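Local atomic coordinates of sensor protein (Geobacter sulfurreducens PCA, PDB entry 2R78), a protein that probably acts as a sensor histidine kinase, passing phosphate from ATP to a protein histidine, and is represented here by its PAS sensory domain. Residues Gly23-Ile26 and His32-Asp35; Leu54-Leu59 and Ala70-Ile75; Ser65-Ala70 and Leu81-Thr86; Thr86-Thr89 and Asp93-Thr96. All blocks are in the same frame, centred on the assembly; numbering follows the deposited sequence.

In the fold
Four contacts in one PAS domain illustrate how chemistry follows position in a fold. Contact 1 lies nearest the centre of the chain and contact 4 on its surface, yet both are hairpin pairings at edges of the same antiparallel sheet: one is distorted by a bulge, the other regular. Contacts 2 and 3 instead join helix 67-76 to its surroundings, with centres about 6 Å apart, and each turns on a tryptophan whose indole N-H finds a side-chain oxygen, a buried hydroxyl in contact 2 and a carboxylate beside a stacked guanidinium in contact 3. Strand 81-88 serves contacts 3 and 4, while one acetate touches contacts 1 and 2.

Contact 1: Gly23-Ile26 and His32-Asp35; sequences GIFI and HYLD. With ACT (acetate ion), chain G.
The ring of Tyr-33 turns its edge to the face of Phe-25, CE1 coming within 3.3 Å of Phe-25 CD1. With centroids 5.3 Å apart and planes at 70°, the pair is an offset edge-to-face stack. With its CG between the backbone N and the carbonyl carbon (chi1 61°), Phe-25 places its ring where the tyrosine edge can meet it. At the far end of the tyrosine, OH donates to O of a bound acetate at 2.7 Å; Gly-57 N and Ser-60 OG bind the same ion, which probably came from the crystallisation liquor.

Next to the ring pair, the backbone of Ile-26 is held by three hydrogen bonds. Its N-H gives a nearly straight bond to Asp-35 O (2.9 Å), while its carbonyl oxygen accepts from Leu-34 N at 2.8 Å and, more distantly, from Asp-35 N at 3.3 Å, both from one face of the carbonyl plane. Farther out, Arg-48 forms a salt bridge with Asp-35, and Phe-8 of the second subunit packs on Ile-26. Two residues facing one make a classic beta bulge, here in the first hairpin of the PAS fold.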
# COMPACT_ATOMS: atom_id res chain seq x y z
N GLY B 23 2.82 -5.46 -4.12
CA GLY B 23 1.69 -6.27 -4.53
C GLY B 23 0.58 -6.25 -3.48
O GLY B 23 0.85 -6.28 -2.28
N ILE B 24 -0.67 -6.20 -3.94
CA ILE B 24 -1.81 -6.27 -3.03
C ILE B 24 -2.80 -7.26 -3.63
O ILE B 24 -3.08 -7.22 -4.82
CB ILE B 24 -2.51 -4.89 -2.80
CG1 ILE B 24 -1.52 -3.83 -2.32
CG2 ILE B 24 -3.67 -5.04 -1.82
CD1 ILE B 24 -2.07 -2.39 -2.33
N PHE B 25 -3.29 -8.18 -2.80
CA PHE B 25 -4.27 -9.14 -3.24
C PHE B 25 -5.40 -9.24 -2.21
O PHE B 25 -5.21 -8.93 -1.02
CB PHE B 25 -3.65 -10.51 -3.57
CG PHE B 25 -2.94 -11.20 -2.42
CD1 PHE B 25 -3.63 -12.08 -1.59
CD2 PHE B 25 -1.58 -11.02 -2.21
CE1 PHE B 25 -2.96 -12.73 -0.55
CE2 PHE B 25 -0.91 -11.69 -1.18
CZ PHE B 25 -1.61 -12.52 -0.34
N ILE B 26 -6.57 -9.60 -2.69
CA ILE B 26 -7.71 -9.88 -1.82
C ILE B 26 -8.10 -11.31 -2.04
O ILE B 26 -8.16 -11.72 -3.19
CB ILE B 26 -8.96 -9.01 -2.15
CG1 ILE B 26 -8.60 -7.51 -2.22
CG2 ILE B 26 -10.06 -9.23 -1.15
CD1 ILE B 26 -7.97 -6.92 -0.98
N HIS B 32 -9.72 -18.40 -2.23
CA HIS B 32 -9.93 -18.04 -3.62
C HIS B 32 -9.52 -16.58 -3.81
O HIS B 32 -10.00 -15.69 -3.08
CB HIS B 32 -11.39 -18.18 -4.01
CG HIS B 32 -11.97 -19.53 -3.71
ND1 HIS B 32 -11.46 -20.69 -4.24
CD2 HIS B 32 -13.04 -19.89 -2.96
CE1 HIS B 32 -12.19 -21.72 -3.82
NE2 HIS B 32 -13.16 -21.26 -3.04
N TYR B 33 -8.62 -16.34 -4.76
CA TYR B 33 -8.22 -14.97 -5.08
C TYR B 33 -9.41 -14.23 -5.71
O TYR B 33 -10.04 -14.73 -6.64
CB TYR B 33 -6.99 -14.93 -5.96
CG TYR B 33 -5.68 -15.21 -5.22
CD1 TYR B 33 -5.07 -14.24 -4.45
CD2 TYR B 33 -5.04 -16.43 -5.33
CE1 TYR B 33 -3.85 -14.48 -3.81
CE2 TYR B 33 -3.81 -16.68 -4.65
CZ TYR B 33 -3.22 -15.71 -3.93
OH TYR B 33 -2.01 -15.89 -3.26
N LEU B 34 -9.70 -13.04 -5.16
CA LEU B 34 -10.85 -12.18 -5.57
C LEU B 34 -10.41 -10.92 -6.33
O LEU B 34 -11.13 -10.43 -7.25
CB LEU B 34 -11.64 -11.75 -4.34
CG LEU B 34 -12.33 -12.79 -3.43
CD1 LEU B 34 -13.08 -12.12 -2.35
CD2 LEU B 34 -13.26 -13.68 -4.23
N ASP B 35 -9.26 -10.37 -5.97
CA ASP B 35 -8.69 -9.26 -6.73
C ASP B 35 -7.19 -9.22 -6.53
O ASP B 35 -6.66 -9.80 -5.55
CB ASP B 35 -9.33 -7.94 -6.30
CG ASP B 35 -9.32 -6.87 -7.38
OD1 ASP B 35 -8.68 -7.06 -8.47
OD2 ASP B 35 -9.96 -5.80 -7.13
C ACT G . 0.42 -18.44 -2.60
O ACT G . -0.70 -18.25 -3.13
OXT ACT G . 0.90 -19.62 -2.70
CH3 ACT G . 1.15 -17.32 -1.86

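Contact 2: Leu54-Leu59 and Ala70-Ile75; sequences LDWGVL and ASLARI. With ACT (acetate ion), chain G.
Trp-56 reaches from the loop to helix 67-76 and meets Ser-71, Leu-72 and Ile-75 in turn. Its CG stands opposite the backbone N (chi1 176°), an extended posture that carries the indole away from the loop and onto the helix.

Ser-71 is the polar partner. Its OG accepts from Trp-56 NE1 at 3.0 Å, with an N-H...O angle of 148° and the oxygen tilted slightly out of the indole plane. The hydroxyl is also hydrogen-bonded to Trp-67 O one turn back in its own helix, its strongest partner, so the same buried oxygen serves both the helix backbone and the indole N-H. Leu-72 follows, its CB lying 4.0 Å from Trp-56 CD1 as the two side chains run past each other in opposite directions. One turn beyond Ser-71, Ile-75 brings CD1 to 4.3 Å from Trp-56 CZ2 and adds a looser apolar touch.

On the loop side, a type II beta turn from Asp-55 to Val-58 presents Gly-57 N to the acetate, whose O accepts at 3.0 Å along an almost straight bond (176°). The indole also packs against Phe-25, Met-27 and Tyr-33 of the first hairpin and Leu-81 of strand 81-88. A tryptophan wedged between helix and sheet thus joins the helical side of this PAS fold to its antiparallel sheet.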
# COMPACT_ATOMS: atom_id res chain seq x y z
N LEU B 54 -6.55 -18.67 -9.66
CA LEU B 54 -5.67 -19.31 -8.67
C LEU B 54 -6.30 -19.35 -7.29
O LEU B 54 -7.12 -18.49 -6.88
CB LEU B 54 -4.32 -18.60 -8.59
CG LEU B 54 -3.32 -18.62 -9.76
CD1 LEU B 54 -2.21 -17.61 -9.58
CD2 LEU B 54 -2.71 -20.02 -9.92
N ASP B 55 -5.87 -20.36 -6.55
CA ASP B 55 -6.15 -20.47 -5.16
C ASP B 55 -4.84 -20.39 -4.37
O ASP B 55 -3.75 -20.74 -4.87
CB ASP B 55 -6.81 -21.78 -4.87
CG ASP B 55 -8.19 -21.88 -5.52
OD1 ASP B 55 -8.91 -20.86 -5.56
OD2 ASP B 55 -8.49 -22.99 -5.99
N TRP B 56 -5.01 -19.93 -3.13
CA TRP B 56 -3.96 -19.77 -2.16
C TRP B 56 -3.16 -21.04 -2.08
O TRP B 56 -3.73 -22.11 -1.90
CB TRP B 56 -4.58 -19.48 -0.81
CG TRP B 56 -3.70 -19.36 0.37
CD1 TRP B 56 -3.70 -20.15 1.46
CD2 TRP B 56 -2.82 -18.26 0.68
NE1 TRP B 56 -2.86 -19.67 2.40
CE2 TRP B 56 -2.29 -18.50 1.96
CE3 TRP B 56 -2.44 -17.10 -0.00
CZ2 TRP B 56 -1.39 -17.62 2.57
CZ3 TRP B 56 -1.50 -16.27 0.58
CH2 TRP B 56 -1.01 -16.51 1.87
N GLY B 57 -1.84 -20.89 -2.27
CA GLY B 57 -0.92 -22.00 -2.12
C GLY B 57 -0.32 -22.58 -3.42
O GLY B 57 0.74 -23.15 -3.44
N VAL B 58 -1.02 -22.38 -4.52
CA VAL B 58 -0.58 -22.92 -5.80
C VAL B 58 0.74 -22.26 -6.24
O VAL B 58 1.71 -22.94 -6.56
CB VAL B 58 -1.68 -22.68 -6.84
CG1 VAL B 58 -1.18 -23.04 -8.25
CG2 VAL B 58 -2.95 -23.50 -6.46
N LEU B 59 0.81 -20.93 -6.19
CA LEU B 59 2.01 -20.24 -6.66
C LEU B 59 3.21 -20.60 -5.80
O LEU B 59 4.30 -20.69 -6.32
CB LEU B 59 1.88 -18.71 -6.62
CG LEU B 59 1.05 -18.14 -7.77
CD1 LEU B 59 0.64 -16.72 -7.46
CD2 LEU B 59 1.84 -18.18 -9.06
N ALA B 70 -3.22 -24.82 6.36
CA ALA B 70 -2.86 -24.46 7.73
C ALA B 70 -2.69 -22.93 7.93
O ALA B 70 -3.19 -22.36 8.90
CB ALA B 70 -1.61 -25.24 8.20
N SER B 71 -2.02 -22.27 6.98
CA SER B 71 -1.83 -20.84 7.05
C SER B 71 -3.13 -20.08 6.92
O SER B 71 -3.37 -19.12 7.65
CB SER B 71 -0.83 -20.39 5.98
OG SER B 71 -1.27 -20.69 4.68
N LEU B 72 -3.98 -20.51 6.00
CA LEU B 72 -5.30 -19.91 5.82
C LEU B 72 -6.10 -20.02 7.14
O LEU B 72 -6.65 -19.04 7.63
CB LEU B 72 -6.01 -20.60 4.68
CG LEU B 72 -7.37 -20.06 4.25
CD1 LEU B 72 -7.12 -18.67 3.69
CD2 LEU B 72 -7.98 -20.96 3.18
N ALA B 73 -6.10 -21.20 7.75
CA ALA B 73 -6.77 -21.39 9.05
C ALA B 73 -6.26 -20.41 10.10
O ALA B 73 -7.06 -19.85 10.86
CB ALA B 73 -6.62 -22.83 9.55
N ARG B 74 -4.94 -20.16 10.13
CA ARG B 74 -4.39 -19.27 11.14
C ARG B 74 -4.88 -17.84 10.90
O ARG B 74 -5.21 -17.12 11.86
CB ARG B 74 -2.86 -19.34 11.14
CG ARG B 74 -2.32 -20.68 11.66
CD ARG B 74 -0.81 -20.68 11.86
NE ARG B 74 -0.11 -20.76 10.59
CZ ARG B 74 0.30 -21.89 9.98
NH1 ARG B 74 0.91 -21.79 8.82
NH2 ARG B 74 0.15 -23.09 10.53
N ILE B 75 -4.93 -17.44 9.63
CA ILE B 75 -5.36 -16.08 9.30
C ILE B 75 -6.82 -15.87 9.68
O ILE B 75 -7.14 -14.88 10.33
CB ILE B 75 -5.18 -15.76 7.81
CG1 ILE B 75 -3.70 -15.80 7.41
CG2 ILE B 75 -5.81 -14.37 7.47
CD1 ILE B 75 -3.49 -15.96 5.91
C ACT G . 0.42 -18.44 -2.60
O ACT G . -0.70 -18.25 -3.13
OXT ACT G . 0.90 -19.62 -2.70
CH3 ACT G . 1.15 -17.32 -1.86

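Contact 3: Ser65-Ala70 and Leu81-Thr86; sequences SGWAAA and LREERT
Trp-67, in the first turn of helix 67-76, lies against strand 81-88 through Arg-85, Glu-83 and Leu-81, closing the helix onto an edge strand of the PAS sheet.

Stacking dominates. The guanidinium of Arg-85 lies flat on the indole, centres 3.6 Å apart and planes at 5°, with CZ over the six-membered ring in cation-pi geometry. Bends at chi2 (-68°) and chi3 (-73°) fold the arginine chain back over the ring, and its CD adds a CH-pi contact at 4.0 Å from the six-membered ring centroid. NH2 comes over the benzene side, 3.5 Å from Trp-67 CE3, while NH1 covers the pyrrole side.

Hydrogen bonding works at the ring's edge. Trp-67 NE1 donates to Glu-83 OE1 at 2.9 Å; the oxygen sits in the indole plane, but the donor meets it from above the carboxylate plane, the two planes being steeply inclined. The indole thus meets a cation over its face and a carboxylate at its N-H edge, which probably suits the ring's charge distribution. Apolar contact is slight, confined to Leu-81 CD1 near Trp-67 CZ2.

Further polar partners settle the arginine and the start of the helix. Ser-60 OG is hydrogen-bonded to Arg-85 NH2. Ser-65 OG accepts from Trp-67 N, forming an ST turn just before the helix, and a water in the guanidinium plane links Ser-65 OG, at 2.6 Å, to Arg-85 NH2, at 3.2 Å.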
# COMPACT_ATOMS: atom_id res chain seq x y z
N SER B 65 2.03 -29.88 0.91
CA SER B 65 2.60 -29.84 2.27
C SER B 65 1.58 -29.57 3.35
O SER B 65 1.85 -29.83 4.52
CB SER B 65 3.66 -28.75 2.36
OG SER B 65 3.08 -27.50 2.14
N GLY B 66 0.42 -29.02 2.97
CA GLY B 66 -0.55 -28.54 3.94
C GLY B 66 -0.38 -27.11 4.38
O GLY B 66 -1.14 -26.60 5.18
N TRP B 67 0.66 -26.45 3.88
CA TRP B 67 0.95 -25.07 4.27
C TRP B 67 -0.25 -24.16 3.90
O TRP B 67 -0.63 -23.29 4.66
CB TRP B 67 2.21 -24.56 3.57
CG TRP B 67 2.50 -23.13 3.93
CD1 TRP B 67 3.21 -22.67 5.00
CD2 TRP B 67 2.04 -21.96 3.23
NE1 TRP B 67 3.23 -21.30 5.02
CE2 TRP B 67 2.54 -20.83 3.94
CE3 TRP B 67 1.29 -21.74 2.06
CZ2 TRP B 67 2.27 -19.52 3.54
CZ3 TRP B 67 1.06 -20.44 1.67
CH2 TRP B 67 1.55 -19.35 2.40
N ALA B 68 -0.81 -24.35 2.71
CA ALA B 68 -1.90 -23.44 2.27
C ALA B 68 -3.08 -23.52 3.24
O ALA B 68 -3.57 -22.50 3.76
CB ALA B 68 -2.28 -23.77 0.85
N ALA B 69 -3.51 -24.73 3.56
CA ALA B 69 -4.70 -24.89 4.39
C ALA B 69 -4.40 -24.45 5.84
O ALA B 69 -5.21 -23.75 6.48
CB ALA B 69 -5.19 -26.34 4.34
N ALA B 70 -3.22 -24.82 6.36
CA ALA B 70 -2.86 -24.46 7.73
C ALA B 70 -2.69 -22.93 7.93
O ALA B 70 -3.19 -22.36 8.90
CB ALA B 70 -1.61 -25.24 8.20
N LEU B 81 -0.65 -13.15 9.12
CA LEU B 81 0.47 -13.83 8.52
C LEU B 81 1.53 -12.80 8.23
O LEU B 81 1.23 -11.70 7.75
CB LEU B 81 0.01 -14.54 7.25
CG LEU B 81 1.08 -15.26 6.43
CD1 LEU B 81 0.51 -16.52 5.75
CD2 LEU B 81 1.73 -14.35 5.45
N ARG B 82 2.78 -13.16 8.52
CA ARG B 82 3.93 -12.42 8.07
C ARG B 82 5.05 -13.42 7.90
O ARG B 82 5.66 -13.87 8.89
CB ARG B 82 4.35 -11.37 9.08
CG ARG B 82 5.64 -10.67 8.73
CD ARG B 82 5.50 -9.75 7.55
NE ARG B 82 4.51 -8.71 7.81
CZ ARG B 82 4.75 -7.49 8.30
NH1 ARG B 82 5.98 -7.08 8.63
NH2 ARG B 82 3.72 -6.66 8.48
N GLU B 83 5.26 -13.80 6.65
CA GLU B 83 6.32 -14.71 6.34
C GLU B 83 6.69 -14.66 4.87
O GLU B 83 5.92 -14.12 4.03
CB GLU B 83 5.93 -16.12 6.76
CG GLU B 83 4.84 -16.76 5.99
CD GLU B 83 4.30 -18.03 6.68
OE1 GLU B 83 4.73 -19.16 6.30
OE2 GLU B 83 3.49 -17.91 7.65
N GLU B 84 7.87 -15.18 4.56
CA GLU B 84 8.37 -15.18 3.21
C GLU B 84 7.92 -16.44 2.50
O GLU B 84 7.85 -17.53 3.09
CB GLU B 84 9.88 -15.10 3.22
CG GLU B 84 10.41 -13.80 3.82
CD GLU B 84 11.90 -13.66 3.73
OE1 GLU B 84 12.54 -14.63 3.24
OE2 GLU B 84 12.42 -12.62 4.22
N ARG B 85 7.64 -16.29 1.21
CA ARG B 85 7.33 -17.42 0.36
C ARG B 85 8.02 -17.28 -0.99
O ARG B 85 8.08 -16.20 -1.54
CB ARG B 85 5.82 -17.51 0.14
CG ARG B 85 5.08 -17.85 1.38
CD ARG B 85 5.36 -19.24 1.85
NE ARG B 85 4.74 -20.31 1.04
CZ ARG B 85 4.92 -21.60 1.29
NH1 ARG B 85 5.70 -22.00 2.32
NH2 ARG B 85 4.33 -22.51 0.55
N THR B 86 8.55 -18.39 -1.49
CA THR B 86 9.02 -18.47 -2.88
C THR B 86 7.82 -18.78 -3.79
O THR B 86 6.95 -19.59 -3.41
CB THR B 86 10.09 -19.55 -3.04
OG1 THR B 86 11.23 -19.25 -2.20
CG2 THR B 86 10.52 -19.66 -4.50
O HOH W 1 4.70 -25.63 1.21

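Contact 4: Thr86-Thr89 and Asp93-Thr96; sequences TVWT and DQLT
Thr-86 and Val-87 pair with Thr-96 and Leu-95 in the antiparallel hairpin of strands 81-88 and 94-103, at one edge of the PAS sheet. Val-87 and Leu-95 form the hydrogen-bonded pair: Val-87 N donates to Leu-95 O at 2.7 Å and Leu-95 N returns the bond to Val-87 O. Non-hydrogen-bonded pairs flank it, Thr-86 with Thr-96 and Trp-88 with Gln-94.

The face bearing Thr-86, Trp-88, Gln-94 and Thr-96 has the more intricate side-chain packing. Gln-94 is stretched out, with chi1 at -171° and chi2 at 177°, so that it runs alongside Trp-88 in the same direction. Its CG lies over one face of the indole, 4.1 Å from the five-membered ring centroid, in a CH-pi contact, while its amide plane is inclined 41° to the ring. Thr-86 CG2 approaches that same indole face and touches Gln-94 CG at 3.5 Å, placing methyl and methylene groups together against the aromatic surface. Arg-61 makes a cation-pi contact with Trp-88.

On the face of Val-87 and Leu-95, the two side chains lie side by side, Val-87 CG1 and Leu-95 CD2 being 4.0 Å apart. Leu-95 has its CG between the backbone N and carbonyl carbon, and its end leans toward the other strand; Leu-59 packs on Val-87.

At the turn, Thr-89 N donates to Asp-93 O. One water clips this end of the hairpin, donating to Thr-89 O at 2.8 Å and to Asp-93 O at 2.9 Å.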
# COMPACT_ATOMS: atom_id res chain seq x y z
N THR B 86 8.55 -18.39 -1.49
CA THR B 86 9.02 -18.47 -2.88
C THR B 86 7.82 -18.78 -3.79
O THR B 86 6.95 -19.59 -3.41
CB THR B 86 10.09 -19.55 -3.04
OG1 THR B 86 11.23 -19.25 -2.20
CG2 THR B 86 10.52 -19.66 -4.50
N VAL B 87 7.76 -18.06 -4.91
CA VAL B 87 6.69 -18.23 -5.90
C VAL B 87 7.33 -18.77 -7.18
O VAL B 87 8.40 -18.31 -7.57
CB VAL B 87 5.96 -16.86 -6.13
CG1 VAL B 87 5.15 -16.82 -7.42
CG2 VAL B 87 5.08 -16.56 -4.91
N TRP B 88 6.65 -19.75 -7.79
CA TRP B 88 7.06 -20.35 -9.05
C TRP B 88 5.90 -20.13 -10.01
O TRP B 88 4.81 -20.68 -9.83
CB TRP B 88 7.29 -21.85 -8.93
CG TRP B 88 8.48 -22.27 -8.16
CD1 TRP B 88 9.72 -22.57 -8.67
CD2 TRP B 88 8.56 -22.48 -6.76
NE1 TRP B 88 10.55 -22.98 -7.65
CE2 TRP B 88 9.85 -22.93 -6.47
CE3 TRP B 88 7.65 -22.36 -5.71
CZ2 TRP B 88 10.25 -23.25 -5.18
CZ3 TRP B 88 8.05 -22.68 -4.43
CH2 TRP B 88 9.33 -23.11 -4.17
N THR B 89 6.15 -19.30 -11.02
CA THR B 89 5.12 -18.99 -11.99
C THR B 89 5.03 -20.02 -13.14
O THR B 89 5.89 -20.88 -13.33
CB THR B 89 5.35 -17.64 -12.61
OG1 THR B 89 6.45 -17.72 -13.52
CG2 THR B 89 5.63 -16.59 -11.54
N ASP B 93 9.38 -18.78 -13.98
CA ASP B 93 10.08 -17.81 -13.14
C ASP B 93 9.97 -18.18 -11.64
O ASP B 93 9.07 -18.92 -11.24
CB ASP B 93 9.55 -16.40 -13.43
CG ASP B 93 9.86 -15.96 -14.87
OD1 ASP B 93 10.94 -16.35 -15.37
OD2 ASP B 93 9.04 -15.24 -15.49
N GLN B 94 10.92 -17.69 -10.85
CA GLN B 94 10.95 -17.91 -9.41
C GLN B 94 11.27 -16.57 -8.73
O GLN B 94 12.19 -15.87 -9.15
CB GLN B 94 12.02 -18.94 -9.09
CG GLN B 94 12.06 -19.45 -7.67
CD GLN B 94 13.13 -20.54 -7.45
OE1 GLN B 94 13.43 -21.35 -8.35
NE2 GLN B 94 13.69 -20.59 -6.26
N LEU B 95 10.50 -16.20 -7.72
CA LEU B 95 10.84 -15.03 -6.93
C LEU B 95 10.48 -15.29 -5.49
O LEU B 95 9.59 -16.08 -5.21
CB LEU B 95 10.13 -13.78 -7.40
CG LEU B 95 8.62 -13.74 -7.57
CD1 LEU B 95 8.12 -12.29 -7.76
CD2 LEU B 95 8.20 -14.60 -8.75
N THR B 96 11.15 -14.57 -4.60
CA THR B 96 10.87 -14.67 -3.16
C THR B 96 10.28 -13.35 -2.70
O THR B 96 10.80 -12.27 -3.01
CB THR B 96 12.11 -15.05 -2.35
OG1 THR B 96 12.55 -16.34 -2.81
CG2 THR B 96 11.78 -15.16 -0.89
O HOH W 2 8.37 -21.59 -12.21
O HOH W 3 5.85 -15.39 -15.11